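Local coordinates for protein sugar kinase MJ0406 (Methanococcus jannaschii, PDB 2C4E) that phosphorylates nucleosides, above all inosine, guanosine and cytidine, to their monophosphates with ATP as the preferred donor, as a homodimeric ribokinase-family enzyme, at residues K4-H13 / F129-G139; T48-V57 / R250-K259. All coordinates share one frame; numbering follows the deposited sequence.

Interaction 1 of 2, residues K4-H13 / F129-G139; sequences KMEKITCVGH and FNTEIVHIATG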
ATOM      1  N   LYS A   4     -31.044  10.151  25.765  1.00 53.18           N
ATOM      2  CA  LYS A   4     -29.794  10.881  26.033  1.00 52.07           C
ATOM      3  C   LYS A   4     -29.538  12.210  25.223  1.00 50.59           C
ATOM      4  O   LYS A   4     -30.428  12.678  24.516  0.20 50.50           O
ATOM      5  CB  LYS A   4     -28.630   9.881  25.950  1.00 52.19           C
ATOM      6  CG  LYS A   4     -28.844   8.503  26.646  1.00 51.96           C
ATOM      7  CD  LYS A   4     -28.514   8.559  28.150  1.00 52.23           C
ATOM      8  CE  LYS A   4     -28.547   7.179  28.822  1.00 51.80           C
ATOM      9  NZ  LYS A   4     -27.369   6.308  28.516  1.00 50.90           N
ATOM     10  N   MET A   5     -28.335  12.803  25.371  1.00 48.60           N
ATOM     11  CA  MET A   5     -27.997  14.214  24.987  1.00 46.97           C
ATOM     12  C   MET A   5     -27.659  14.573  23.511  1.00 45.21           C
ATOM     13  O   MET A   5     -27.371  13.697  22.719  1.00 45.33           O
ATOM     14  CB  MET A   5     -26.789  14.667  25.812  0.20 46.98           C
ATOM     15  CG  MET A   5     -27.072  14.985  27.262  0.20 47.02           C
ATOM     16  SD  MET A   5     -25.542  15.145  28.212  0.20 47.09           S
ATOM     17  CE  MET A   5     -24.415  15.926  27.009  0.20 47.15           C
ATOM     18  N   GLU A   6     -27.622  15.885  23.200  1.00 42.95           N
ATOM     19  CA  GLU A   6     -27.580  16.436  21.805  1.00 40.78           C
ATOM     20  C   GLU A   6     -26.293  16.221  20.991  1.00 38.17           C
ATOM     21  O   GLU A   6     -25.605  17.154  20.567  1.00 38.73           O
ATOM     22  CB  GLU A   6     -27.931  17.932  21.819  1.00 41.11           C
ATOM     23  CG  GLU A   6     -29.407  18.208  22.075  1.00 41.77           C
ATOM     24  CD  GLU A   6     -29.692  19.639  22.509  0.20 41.65           C
ATOM     25  OE1 GLU A   6     -28.762  20.474  22.519  0.20 41.63           O
ATOM     26  OE2 GLU A   6     -30.858  19.931  22.847  0.20 41.54           O
ATOM     27  N   LYS A   7     -26.060  14.941  20.696  1.00 34.21           N
ATOM     28  CA  LYS A   7     -24.750  14.546  20.260  1.00 30.35           C
ATOM     29  C   LYS A   7     -24.954  13.220  19.528  1.00 26.55           C
ATOM     30  O   LYS A   7     -25.982  12.566  19.645  1.00 24.84           O
ATOM     31  CB  LYS A   7     -23.840  14.429  21.489  1.00 31.00           C
ATOM     32  CG  LYS A   7     -22.315  14.242  21.292  1.00 33.01           C
ATOM     33  CD  LYS A   7     -21.555  14.469  22.615  0.50 33.07           C
ATOM     34  CE  LYS A   7     -20.046  14.697  22.424  0.50 33.62           C
ATOM     35  NZ  LYS A   7     -19.298  14.830  23.725  0.50 34.08           N
ATOM     36  N   ILE A   8     -23.972  12.866  18.731  1.00 23.55           N
ATOM     37  CA  ILE A   8     -24.002  11.631  17.981  1.00 22.28           C
ATOM     38  C   ILE A   8     -22.695  10.904  18.215  1.00 21.98           C
ATOM     39  O   ILE A   8     -21.633  11.509  18.136  1.00 21.46           O
ATOM     40  CB  ILE A   8     -24.162  11.920  16.474  1.00 22.11           C
ATOM     41  CG1 ILE A   8     -25.469  12.683  16.234  1.00 22.76           C
ATOM     42  CG2 ILE A   8     -24.133  10.608  15.679  1.00 21.85           C
ATOM     43  CD1 ILE A   8     -25.681  13.127  14.805  1.00 21.42           C
ATOM     44  N   THR A   9     -22.792   9.614  18.512  1.00 21.27           N
ATOM     45  CA  THR A   9     -21.656   8.717  18.604  1.00 21.27           C
ATOM     46  C   THR A   9     -21.519   7.992  17.276  1.00 20.79           C
ATOM     47  O   THR A   9     -22.502   7.484  16.754  1.00 22.01           O
ATOM     48  CB  THR A   9     -21.901   7.663  19.692  1.00 21.59           C
ATOM     49  OG1 THR A   9     -22.107   8.294  20.969  1.00 22.52           O
ATOM     50  CG2 THR A   9     -20.662   6.788  19.869  1.00 21.57           C
ATOM     51  N   CYS A  10     -20.328   8.006  16.694  1.00 20.77           N
ATOM     52  CA  CYS A  10     -20.035   7.232  15.499  1.00 20.72           C
ATOM     53  C   CYS A  10     -19.087   6.112  15.850  1.00 21.05           C
ATOM     54  O   CYS A  10     -18.038   6.363  16.424  1.00 20.77           O
ATOM     55  CB  CYS A  10     -19.373   8.098  14.445  1.00 20.74           C
ATOM     56  SG  CYS A  10     -20.466   9.401  13.849  1.00 22.51           S
ATOM     57  N   VAL A  11     -19.474   4.890  15.501  1.00 20.56           N
ATOM     58  CA  VAL A  11     -18.743   3.691  15.840  1.00 20.91           C
ATOM     59  C   VAL A  11     -18.257   3.067  14.538  1.00 20.39           C
ATOM     60  O   VAL A  11     -19.006   2.924  13.563  1.00 20.98           O
ATOM     61  CB  VAL A  11     -19.649   2.666  16.573  1.00 20.69           C
ATOM     62  CG1 VAL A  11     -18.907   1.373  16.830  1.00 21.35           C
ATOM     63  CG2 VAL A  11     -20.195   3.252  17.871  1.00 21.45           C
ATOM     64  N   GLY A  12     -16.989   2.720  14.506  1.00 20.51           N
ATOM     65  CA  GLY A  12     -16.440   2.012  13.372  1.00 19.73           C
ATOM     66  C   GLY A  12     -15.083   2.553  12.973  1.00 20.08           C
ATOM     67  O   GLY A  12     -14.371   3.165  13.767  1.00 19.85           O
ATOM     68  N   HIS A  13     -14.748   2.348  11.717  1.00 19.56           N
ATOM     69  CA  HIS A  13     -13.405   2.639  11.238  1.00 19.91           C
ATOM     70  C   HIS A  13     -13.025   4.109  11.274  1.00 20.04           C
ATOM     71  O   HIS A  13     -13.755   4.968  10.787  1.00 19.99           O
ATOM     72  CB  HIS A  13     -13.256   2.131   9.814  1.00 19.92           C
ATOM     73  CG  HIS A  13     -13.218   0.642   9.715  1.00 20.42           C
ATOM     74  ND1 HIS A  13     -12.484  -0.144  10.579  1.00 21.80           N
ATOM     75  CD2 HIS A  13     -13.803  -0.205   8.837  1.00 21.06           C
ATOM     76  CE1 HIS A  13     -12.635  -1.415  10.246  1.00 21.02           C
ATOM     77  NE2 HIS A  13     -13.433  -1.478   9.195  1.00 20.41           N
ATOM     78  N   PHE A 129     -23.672   4.594  26.097  1.00 22.83           N
ATOM     79  CA  PHE A 129     -23.667   5.788  25.292  1.00 22.03           C
ATOM     80  C   PHE A 129     -24.683   6.738  25.879  1.00 21.91           C
ATOM     81  O   PHE A 129     -25.778   6.322  26.264  1.00 21.32           O
ATOM     82  CB  PHE A 129     -24.071   5.433  23.856  1.00 22.28           C
ATOM     83  CG  PHE A 129     -23.153   4.437  23.192  1.00 22.93           C
ATOM     84  CD1 PHE A 129     -21.908   4.825  22.762  1.00 25.55           C
ATOM     85  CD2 PHE A 129     -23.535   3.121  23.009  1.00 24.00           C
ATOM     86  CE1 PHE A 129     -21.062   3.922  22.144  1.00 25.58           C
ATOM     87  CE2 PHE A 129     -22.672   2.227  22.395  1.00 24.91           C
ATOM     88  CZ  PHE A 129     -21.452   2.649  21.959  1.00 23.62           C
ATOM     89  N   ASN A 130     -24.326   8.015  25.957  1.00 21.92           N
ATOM     90  CA  ASN A 130     -25.231   9.021  26.472  1.00 23.30           C
ATOM     91  C   ASN A 130     -25.691   9.985  25.398  1.00 23.37           C
ATOM     92  O   ASN A 130     -26.226  11.054  25.706  1.00 24.08           O
ATOM     93  CB  ASN A 130     -24.548   9.797  27.615  1.00 24.08           C
ATOM     94  CG  ASN A 130     -24.191   8.907  28.785  1.00 27.31           C
ATOM     95  OD1 ASN A 130     -23.117   9.063  29.400  1.00 33.80           O
ATOM     96  ND2 ASN A 130     -25.086   7.979  29.125  1.00 30.22           N
ATOM     97  N   THR A 131     -25.505   9.594  24.144  1.00 22.52           N
ATOM     98  CA  THR A 131     -25.843  10.430  23.002  1.00 22.66           C
ATOM     99  C   THR A 131     -27.254  10.172  22.471  1.00 22.62           C
ATOM    100  O   THR A 131     -27.850   9.142  22.732  1.00 22.85           O
ATOM    101  CB  THR A 131     -24.826  10.174  21.877  1.00 23.09           C
ATOM    102  OG1 THR A 131     -24.617   8.758  21.724  1.00 22.47           O
ATOM    103  CG2 THR A 131     -23.467  10.745  22.257  1.00 23.95           C
ATOM    104  N   GLU A 132     -27.783  11.122  21.710  1.00 21.85           N
ATOM    105  CA  GLU A 132     -29.105  10.955  21.111  1.00 22.37           C
ATOM    106  C   GLU A 132     -29.124   9.860  20.058  1.00 21.50           C
ATOM    107  O   GLU A 132     -30.115   9.165  19.935  1.00 21.95           O
ATOM    108  CB  GLU A 132     -29.595  12.257  20.498  1.00 22.94           C
ATOM    109  CG  GLU A 132     -30.179  13.168  21.564  1.00 26.65           C
ATOM    110  CD  GLU A 132     -30.533  14.548  21.088  1.00 29.93           C
ATOM    111  OE1 GLU A 132     -30.746  14.739  19.872  1.00 30.52           O
ATOM    112  OE2 GLU A 132     -30.627  15.433  21.970  1.00 33.83           O
ATOM    113  N   ILE A 133     -28.050   9.773  19.281  1.00 21.44           N
ATOM    114  CA  ILE A 133     -27.917   8.771  18.211  1.00 20.64           C
ATOM    115  C   ILE A 133     -26.580   8.080  18.306  1.00 20.72           C
ATOM    116  O   ILE A 133     -25.561   8.722  18.535  1.00 21.12           O
ATOM    117  CB  ILE A 133     -28.048   9.399  16.807  1.00 21.36           C
ATOM    118  CG1 ILE A 133     -29.363  10.160  16.691  1.00 20.20           C
ATOM    119  CG2 ILE A 133     -27.917   8.303  15.747  1.00 22.14           C
ATOM    120  CD1 ILE A 133     -29.596  10.770  15.323  1.00 21.43           C
ATOM    121  N   VAL A 134     -26.596   6.763  18.175  1.00 20.73           N
ATOM    122  CA  VAL A 134     -25.396   5.975  17.999  1.00 20.50           C
ATOM    123  C   VAL A 134     -25.431   5.488  16.554  1.00 21.31           C
ATOM    124  O   VAL A 134     -26.307   4.696  16.173  1.00 21.40           O
ATOM    125  CB  VAL A 134     -25.372   4.791  18.989  1.00 20.50           C
ATOM    126  CG1 VAL A 134     -24.243   3.857  18.679  1.00 21.33           C
ATOM    127  CG2 VAL A 134     -25.283   5.321  20.422  1.00 21.54           C
ATOM    128  N   HIS A 135     -24.487   5.963  15.748  1.00 21.16           N
ATOM    129  CA  HIS A 135     -24.401   5.578  14.353  1.00 21.50           C
ATOM    130  C   HIS A 135     -23.283   4.565  14.180  1.00 21.46           C
ATOM    131  O   HIS A 135     -22.139   4.828  14.562  1.00 21.39           O
ATOM    132  CB  HIS A 135     -24.141   6.783  13.459  1.00 21.69           C
ATOM    133  CG  HIS A 135     -23.947   6.412  12.031  1.00 23.69           C
ATOM    134  ND1 HIS A 135     -24.967   5.931  11.244  1.00 24.91           N
ATOM    135  CD2 HIS A 135     -22.835   6.409  11.257  1.00 27.07           C
ATOM    136  CE1 HIS A 135     -24.489   5.632  10.050  1.00 28.08           C
ATOM    137  NE2 HIS A 135     -23.204   5.938  10.022  1.00 28.26           N
ATOM    138  N   ILE A 136     -23.647   3.427  13.598  1.00 20.80           N
ATOM    139  CA  ILE A 136     -22.811   2.251  13.477  1.00 21.72           C
ATOM    140  C   ILE A 136     -22.475   2.077  12.011  1.00 21.96           C
ATOM    141  O   ILE A 136     -23.314   1.703  11.204  1.00 22.56           O
ATOM    142  CB  ILE A 136     -23.536   1.024  14.007  1.00 21.94           C
ATOM    143  CG1 ILE A 136     -23.819   1.233  15.491  1.00 21.90           C
ATOM    144  CG2 ILE A 136     -22.662  -0.227  13.777  1.00 22.62           C
ATOM    145  CD1 ILE A 136     -24.736   0.194  16.123  1.00 22.44           C
ATOM    146  N   ALA A 137     -21.229   2.378  11.693  1.00 22.16           N
ATOM    147  CA  ALA A 137     -20.727   2.290  10.349  1.00 22.70           C
ATOM    148  C   ALA A 137     -19.902   1.027  10.196  1.00 23.66           C
ATOM    149  O   ALA A 137     -19.927   0.146  11.058  1.00 23.90           O
ATOM    150  CB  ALA A 137     -19.910   3.534  10.036  1.00 22.83           C
ATOM    151  N   THR A 138     -19.197   0.893   9.089  1.00 23.16           N
ATOM    152  CA  THR A 138     -18.416  -0.315   8.881  1.00 23.94           C
ATOM    153  C   THR A 138     -17.349  -0.448   9.965  1.00 23.05           C
ATOM    154  O   THR A 138     -16.830   0.526  10.486  1.00 23.81           O
ATOM    155  CB  THR A 138     -17.765  -0.366   7.493  1.00 24.97           C
ATOM    156  OG1 THR A 138     -17.140   0.887   7.217  1.00 26.47           O
ATOM    157  CG2 THR A 138     -18.823  -0.542   6.413  1.00 27.26           C
ATOM    158  N   GLY A 139     -17.043  -1.675  10.307  1.00 22.74           N
ATOM    159  CA  GLY A 139     -16.157  -1.950  11.414  1.00 22.12           C
ATOM    160  C   GLY A 139     -16.089  -3.435  11.648  1.00 21.96           C
ATOM    161  O   GLY A 139     -15.822  -4.207  10.713  1.00 23.30           O
TER
HETATM  162  O   HOH W   1     -15.032  -3.866   8.261  1.00 28.41           O
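Met-5 pairs with Thr-131 and Ile-8 with Ile-133, so the parallel register slips by one residue: a beta bulge, with Glu-6 at the centre of an inverse gamma turn. Here Glu-132 N bonds only weakly to Met-5 O and Lys-7 O. Beyond the bulge the pairing is regular: His-135 N donates to Thr-9 O over 2.7 Å at 171°, Val-11 N to His-135 O, and Ala-137 N to Val-11 O. Before it, Lys-4 folds its chain, bent at chi2 (-84°) and chi4 (75°), across Asn-130 and brings NZ to Phe-129 O (2.8 Å), tilted from the carbonyl plane; NZ also bonds to Asn-154. An alanine in place of this lysine would probably leave the Phe-129 carbonyl with Asn-155 but no ammonium partner, take a bond from Asn-154 and leave the Asn-130 side chain less covered. Thr-9 and Thr-131 meet at about a right angle, their OG1 atoms 2.7 Å apart, and Thr-9 OG1 also bonds to Glu-60. The methyl CG2 of Thr-9 lies 3.7 Å from Phe-129 CE1, while Val-11 CG2 packs 4.2 Å from Val-134 CG1 on the same face. At the C-terminal ends His-13 N bonds to Thr-138 O, and Gly-139 CA sits over a face of the His-13 ring, 3.8 Å from its centroid, a CH-pi contact; a water joins His-13 NE2 to Gly-139 O. The ring also meets Phe-113, a substrate-binding residue. Strands 7-11 and 131-136 are neighbours in the large central sheet of the ribokinase fold, flanked by strands 58-62 and 156-159 respectively. Helix 141-151 packs on the Val-11 and Ile-136 face, and helices 44-54 and 245-258 cover the face of Ile-8, Cys-10, Ile-133 and His-135.

Interaction 2 of 2, residues T48-V57 / R250-K259; sequences TAVGIKKLGV and RAGFLSAYVK
Helix segments 48-54 and 250-258 approach to 8.2 Å between axes at a signed crossing angle of -48°, and the first helix ends in a Schellman motif with Gly-56 at positive phi (87°). The close approach rests on small residues. Ala-251 CB points into the first helix, 3.6 Å from Thr-48 O, and lies against Gly-51, where a side chain would collide with that methyl. Ile-52 lays CG1 4.0 Å from Ala-251 CB and also covers Ser-255 OG. With chi1 at -66°, the Ser-255 hydroxyl sits beside its own backbone N and donates to Ala-251 O (2.7 Å), which also accepts from Ser-255 N on the opposite face of the carbonyl plane; this turns the hydroxyl back into its own helix amid apolar neighbours. Leu-55 CD1 reaches over Gly-252, 3.5 Å from its CA. At the C-terminal ends, Lys-259 runs across Val-57, its CE 3.5 Å from Val-57 CG2, a tight carbon pair, and NZ donates to Leu-55 O (2.7 Å) nearly in line with the C=O bond. The bond joins the end of segment 250-259 to the turn that follows helix 44-54, and Lys-259 makes a cation-pi contact with Trp-290 as well. Both helices lie on one face of the central sheet: Ile-52 touches strand 7-11, Leu-254 touches strand 131-136 and Val-258 touches both, while helix 263-277 packs on Phe-253 and Tyr-257.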
ATOM      1  N   THR A  48     -18.012  10.295   8.989  1.00 21.42           N
ATOM      2  CA  THR A  48     -19.330  10.698   9.454  1.00 21.53           C
ATOM      3  C   THR A  48     -19.199  11.654  10.653  1.00 20.54           C
ATOM      4  O   THR A  48     -19.847  12.684  10.684  1.00 19.81           O
ATOM      5  CB  THR A  48     -20.185   9.463   9.789  1.00 22.06           C
ATOM      6  OG1 THR A  48     -20.273   8.576   8.657  1.00 24.28           O
ATOM      7  CG2 THR A  48     -21.623   9.857  10.034  1.00 22.57           C
ATOM      8  N   ALA A  49     -18.347  11.323  11.626  1.00 20.68           N
ATOM      9  CA  ALA A  49     -18.157  12.148  12.821  1.00 20.70           C
ATOM     10  C   ALA A  49     -17.664  13.527  12.481  1.00 21.09           C
ATOM     11  O   ALA A  49     -18.114  14.507  13.066  1.00 21.05           O
ATOM     12  CB  ALA A  49     -17.196  11.485  13.806  1.00 21.17           C
ATOM     13  N   VAL A  50     -16.718  13.603  11.550  1.00 21.31           N
ATOM     14  CA  VAL A  50     -16.178  14.886  11.119  1.00 21.50           C
ATOM     15  C   VAL A  50     -17.227  15.692  10.358  1.00 21.24           C
ATOM     16  O   VAL A  50     -17.356  16.886  10.588  1.00 22.46           O
ATOM     17  CB  VAL A  50     -14.873  14.709  10.300  1.00 21.61           C
ATOM     18  CG1 VAL A  50     -14.394  16.051   9.717  1.00 21.32           C
ATOM     19  CG2 VAL A  50     -13.789  14.127  11.165  1.00 21.66           C
ATOM     20  N   GLY A  51     -17.987  15.048   9.473  1.00 21.61           N
ATOM     21  CA  GLY A  51     -19.076  15.721   8.769  1.00 21.75           C
ATOM     22  C   GLY A  51     -20.137  16.264   9.709  1.00 21.67           C
ATOM     23  O   GLY A  51     -20.657  17.368   9.519  1.00 21.71           O
ATOM     24  N   ILE A  52     -20.464  15.486  10.732  1.00 21.28           N
ATOM     25  CA  ILE A  52     -21.453  15.894  11.734  1.00 21.03           C
ATOM     26  C   ILE A  52     -20.953  17.135  12.455  1.00 20.89           C
ATOM     27  O   ILE A  52     -21.680  18.118  12.605  1.00 21.32           O
ATOM     28  CB  ILE A  52     -21.732  14.743  12.718  1.00 20.28           C
ATOM     29  CG1 ILE A  52     -22.558  13.654  12.013  1.00 20.95           C
ATOM     30  CG2 ILE A  52     -22.449  15.256  13.954  1.00 21.85           C
ATOM     31  CD1 ILE A  52     -22.517  12.317  12.723  1.00 20.93           C
ATOM     32  N   LYS A  53     -19.688  17.109  12.858  1.00 21.35           N
ATOM     33  CA  LYS A  53     -19.103  18.215  13.615  1.00 21.33           C
ATOM     34  C   LYS A  53     -19.046  19.477  12.772  1.00 21.56           C
ATOM     35  O   LYS A  53     -19.312  20.556  13.269  1.00 20.69           O
ATOM     36  CB  LYS A  53     -17.715  17.854  14.131  1.00 21.93           C
ATOM     37  CG  LYS A  53     -17.117  18.892  15.082  1.00 21.54           C
ATOM     38  CD  LYS A  53     -17.892  18.985  16.415  1.00 24.01           C
ATOM     39  CE  LYS A  53     -17.233  19.957  17.366  1.00 23.59           C
ATOM     40  NZ  LYS A  53     -17.734  19.843  18.772  1.00 26.73           N
ATOM     41  N   LYS A  54     -18.707  19.322  11.497  1.00 21.62           N
ATOM     42  CA  LYS A  54     -18.643  20.446  10.567  1.00 22.77           C
ATOM     43  C   LYS A  54     -20.008  21.110  10.405  1.00 22.64           C
ATOM     44  O   LYS A  54     -20.076  22.316  10.197  1.00 22.72           O
ATOM     45  CB  LYS A  54     -18.109  19.985   9.205  1.00 23.16           C
ATOM     46  CG  LYS A  54     -16.578  19.982   9.113  1.00 26.65           C
ATOM     47  CD  LYS A  54     -16.028  21.431   9.097  1.00 28.55           C
ATOM     48  CE  LYS A  54     -15.320  21.827   7.787  1.00 31.59           C
ATOM     49  NZ  LYS A  54     -15.884  23.084   7.214  0.20 30.18           N
ATOM     50  N   LEU A  55     -21.074  20.310  10.499  1.00 22.95           N
ATOM     51  CA  LEU A  55     -22.460  20.810  10.459  1.00 23.00           C
ATOM     52  C   LEU A  55     -22.959  21.394  11.790  1.00 23.16           C
ATOM     53  O   LEU A  55     -24.124  21.755  11.909  1.00 23.91           O
ATOM     54  CB  LEU A  55     -23.410  19.706   9.988  1.00 23.05           C
ATOM     55  CG  LEU A  55     -23.169  19.262   8.546  1.00 22.43           C
ATOM     56  CD1 LEU A  55     -23.933  17.990   8.244  1.00 22.04           C
ATOM     57  CD2 LEU A  55     -23.509  20.368   7.569  1.00 22.31           C
ATOM     58  N   GLY A  56     -22.090  21.473  12.787  1.00 23.51           N
ATOM     59  CA  GLY A  56     -22.415  22.125  14.044  1.00 23.79           C
ATOM     60  C   GLY A  56     -23.076  21.235  15.071  1.00 23.86           C
ATOM     61  O   GLY A  56     -23.767  21.727  15.959  1.00 25.15           O
ATOM     62  N   VAL A  57     -22.874  19.926  14.955  1.00 23.83           N
ATOM     63  CA  VAL A  57     -23.430  18.965  15.902  1.00 23.79           C
ATOM     64  C   VAL A  57     -22.265  18.260  16.553  1.00 23.64           C
ATOM     65  O   VAL A  57     -21.305  17.889  15.882  1.00 23.68           O
ATOM     66  CB  VAL A  57     -24.387  17.973  15.218  1.00 23.79           C
ATOM     67  CG1 VAL A  57     -24.796  16.851  16.190  1.00 23.28           C
ATOM     68  CG2 VAL A  57     -25.595  18.723  14.676  1.00 24.78           C
ATOM     69  N   ARG A 250     -25.074  10.533   5.211  1.00 21.35           N
ATOM     70  CA  ARG A 250     -25.454  10.098   6.546  1.00 21.67           C
ATOM     71  C   ARG A 250     -25.141  11.170   7.597  1.00 21.27           C
ATOM     72  O   ARG A 250     -25.974  11.437   8.452  1.00 20.63           O
ATOM     73  CB  ARG A 250     -24.812   8.743   6.873  1.00 22.53           C
ATOM     74  CG  ARG A 250     -25.463   7.587   6.102  1.00 24.47           C
ATOM     75  CD  ARG A 250     -24.513   6.788   5.271  1.00 27.34           C
ATOM     76  NE  ARG A 250     -25.143   5.713   4.503  1.00 28.26           N
ATOM     77  CZ  ARG A 250     -25.478   5.770   3.219  1.00 27.31           C
ATOM     78  NH1 ARG A 250     -25.307   6.877   2.505  1.00 25.55           N
ATOM     79  NH2 ARG A 250     -26.016   4.700   2.636  1.00 29.46           N
ATOM     80  N   ALA A 251     -23.981  11.813   7.496  1.00 20.67           N
ATOM     81  CA  ALA A 251     -23.619  12.907   8.386  1.00 21.40           C
ATOM     82  C   ALA A 251     -24.659  14.020   8.344  1.00 20.83           C
ATOM     83  O   ALA A 251     -25.106  14.499   9.384  1.00 21.27           O
ATOM     84  CB  ALA A 251     -22.227  13.447   8.046  1.00 21.28           C
ATOM     85  N   GLY A 252     -25.072  14.408   7.143  1.00 20.76           N
ATOM     86  CA  GLY A 252     -26.058  15.458   6.975  1.00 20.61           C
ATOM     87  C   GLY A 252     -27.421  15.056   7.500  1.00 20.35           C
ATOM     88  O   GLY A 252     -28.077  15.833   8.204  1.00 19.73           O
ATOM     89  N   PHE A 253     -27.838  13.833   7.162  1.00 19.94           N
ATOM     90  CA  PHE A 253     -29.151  13.324   7.546  1.00 19.78           C
ATOM     91  C   PHE A 253     -29.292  13.289   9.069  1.00 20.13           C
ATOM     92  O   PHE A 253     -30.257  13.759   9.630  1.00 19.94           O
ATOM     93  CB  PHE A 253     -29.337  11.924   6.973  1.00 20.55           C
ATOM     94  CG  PHE A 253     -30.732  11.395   7.086  1.00 21.28           C
ATOM     95  CD1 PHE A 253     -31.542  11.342   5.966  1.00 22.51           C
ATOM     96  CD2 PHE A 253     -31.228  10.922   8.293  1.00 22.44           C
ATOM     97  CE1 PHE A 253     -32.828  10.870   6.054  1.00 23.10           C
ATOM     98  CE2 PHE A 253     -32.528  10.441   8.375  1.00 23.29           C
ATOM     99  CZ  PHE A 253     -33.316  10.411   7.234  1.00 21.89           C
ATOM    100  N   LEU A 254     -28.309  12.692   9.726  1.00 19.99           N
ATOM    101  CA  LEU A 254     -28.334  12.531  11.178  1.00 20.50           C
ATOM    102  C   LEU A 254     -28.155  13.869  11.906  1.00 20.27           C
ATOM    103  O   LEU A 254     -28.753  14.092  12.954  1.00 19.86           O
ATOM    104  CB  LEU A 254     -27.238  11.558  11.598  1.00 20.67           C
ATOM    105  CG  LEU A 254     -27.422  10.141  11.056  1.00 21.28           C
ATOM    106  CD1 LEU A 254     -26.205   9.307  11.403  1.00 23.65           C
ATOM    107  CD2 LEU A 254     -28.679   9.510  11.637  1.00 21.54           C
ATOM    108  N   SER A 255     -27.359  14.767  11.341  1.00 20.27           N
ATOM    109  CA  SER A 255     -27.189  16.098  11.925  1.00 20.37           C
ATOM    110  C   SER A 255     -28.507  16.869  11.903  1.00 20.28           C
ATOM    111  O   SER A 255     -28.904  17.500  12.889  1.00 20.04           O
ATOM    112  CB  SER A 255     -26.101  16.893  11.195  1.00 20.86           C
ATOM    113  OG  SER A 255     -24.816  16.308  11.384  1.00 21.15           O
ATOM    114  N   ALA A 256     -29.178  16.820  10.756  1.00 20.16           N
ATOM    115  CA  ALA A 256     -30.486  17.437  10.597  1.00 19.47           C
ATOM    116  C   ALA A 256     -31.481  16.824  11.553  1.00 19.86           C
ATOM    117  O   ALA A 256     -32.308  17.523  12.140  1.00 19.40           O
ATOM    118  CB  ALA A 256     -30.964  17.291   9.185  1.00 19.00           C
ATOM    119  N   TYR A 257     -31.398  15.512  11.749  1.00 19.42           N
ATOM    120  CA  TYR A 257     -32.321  14.876  12.660  1.00 20.22           C
ATOM    121  C   TYR A 257     -32.150  15.394  14.084  1.00 20.61           C
ATOM    122  O   TYR A 257     -33.148  15.763  14.746  1.00 21.64           O
ATOM    123  CB  TYR A 257     -32.214  13.350  12.603  1.00 20.40           C
ATOM    124  CG  TYR A 257     -33.316  12.720  13.388  1.00 21.55           C
ATOM    125  CD1 TYR A 257     -34.544  12.482  12.801  1.00 25.72           C
ATOM    126  CD2 TYR A 257     -33.158  12.420  14.734  1.00 22.42           C
ATOM    127  CE1 TYR A 257     -35.590  11.923  13.527  1.00 27.42           C
ATOM    128  CE2 TYR A 257     -34.183  11.858  15.459  1.00 24.80           C
ATOM    129  CZ  TYR A 257     -35.399  11.619  14.851  1.00 26.27           C
ATOM    130  OH  TYR A 257     -36.437  11.063  15.576  1.00 29.40           O
ATOM    131  N   VAL A 258     -30.908  15.451  14.558  1.00 21.41           N
ATOM    132  CA  VAL A 258     -30.605  15.957  15.898  1.00 22.32           C
ATOM    133  C   VAL A 258     -31.007  17.413  16.023  1.00 22.26           C
ATOM    134  O   VAL A 258     -31.454  17.871  17.104  1.00 21.99           O
ATOM    135  CB  VAL A 258     -29.107  15.735  16.263  1.00 22.89           C
ATOM    136  CG1 VAL A 258     -28.696  16.511  17.537  1.00 25.63           C
ATOM    137  CG2 VAL A 258     -28.863  14.249  16.427  1.00 23.90           C
ATOM    138  N   LYS A 259     -30.885  18.151  14.920  1.00 21.40           N
ATOM    139  CA  LYS A 259     -31.269  19.562  14.899  1.00 21.72           C
ATOM    140  C   LYS A 259     -32.794  19.757  14.830  1.00 21.67           C
ATOM    141  O   LYS A 259     -33.277  20.887  14.908  1.00 21.83           O
ATOM    142  CB  LYS A 259     -30.583  20.290  13.750  1.00 21.64           C
ATOM    143  CG  LYS A 259     -29.112  20.567  14.004  1.00 24.34           C
ATOM    144  CD  LYS A 259     -28.427  21.198  12.809  1.00 26.19           C
ATOM    145  CE  LYS A 259     -26.966  21.485  13.120  1.00 29.79           C
ATOM    146  NZ  LYS A 259     -26.502  22.807  12.637  1.00 33.46           N
TER

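How the interactions relate
The two helices of interaction 2 lie on the face of the paired strands of interaction 1 that carries Ile-8, Cys-10, Ile-133 and His-135, with centres 11 Å apart. Packing contacts between them include Cys-10 SG to Ala-49 N (3.6 Å), Ile-8 CD1 to Leu-254 O (3.7 Å) and His-135 ND1, itself hydrogen-bonded to Ser-158, to Leu-254 CD1 (3.6 Å). Their segments alternate along the chain. Both reach the active site at one end: the His-13 side chain is about 3 Å from that of Phe-113, and that of Thr-48 about 4 Å from that of Asp-247, the probable proton acceptor. Arg-250, inferred to stabilise the transition state, forms a salt bridge with Asp-160, and its NH2 also bonds to ATP-binding Thr-214.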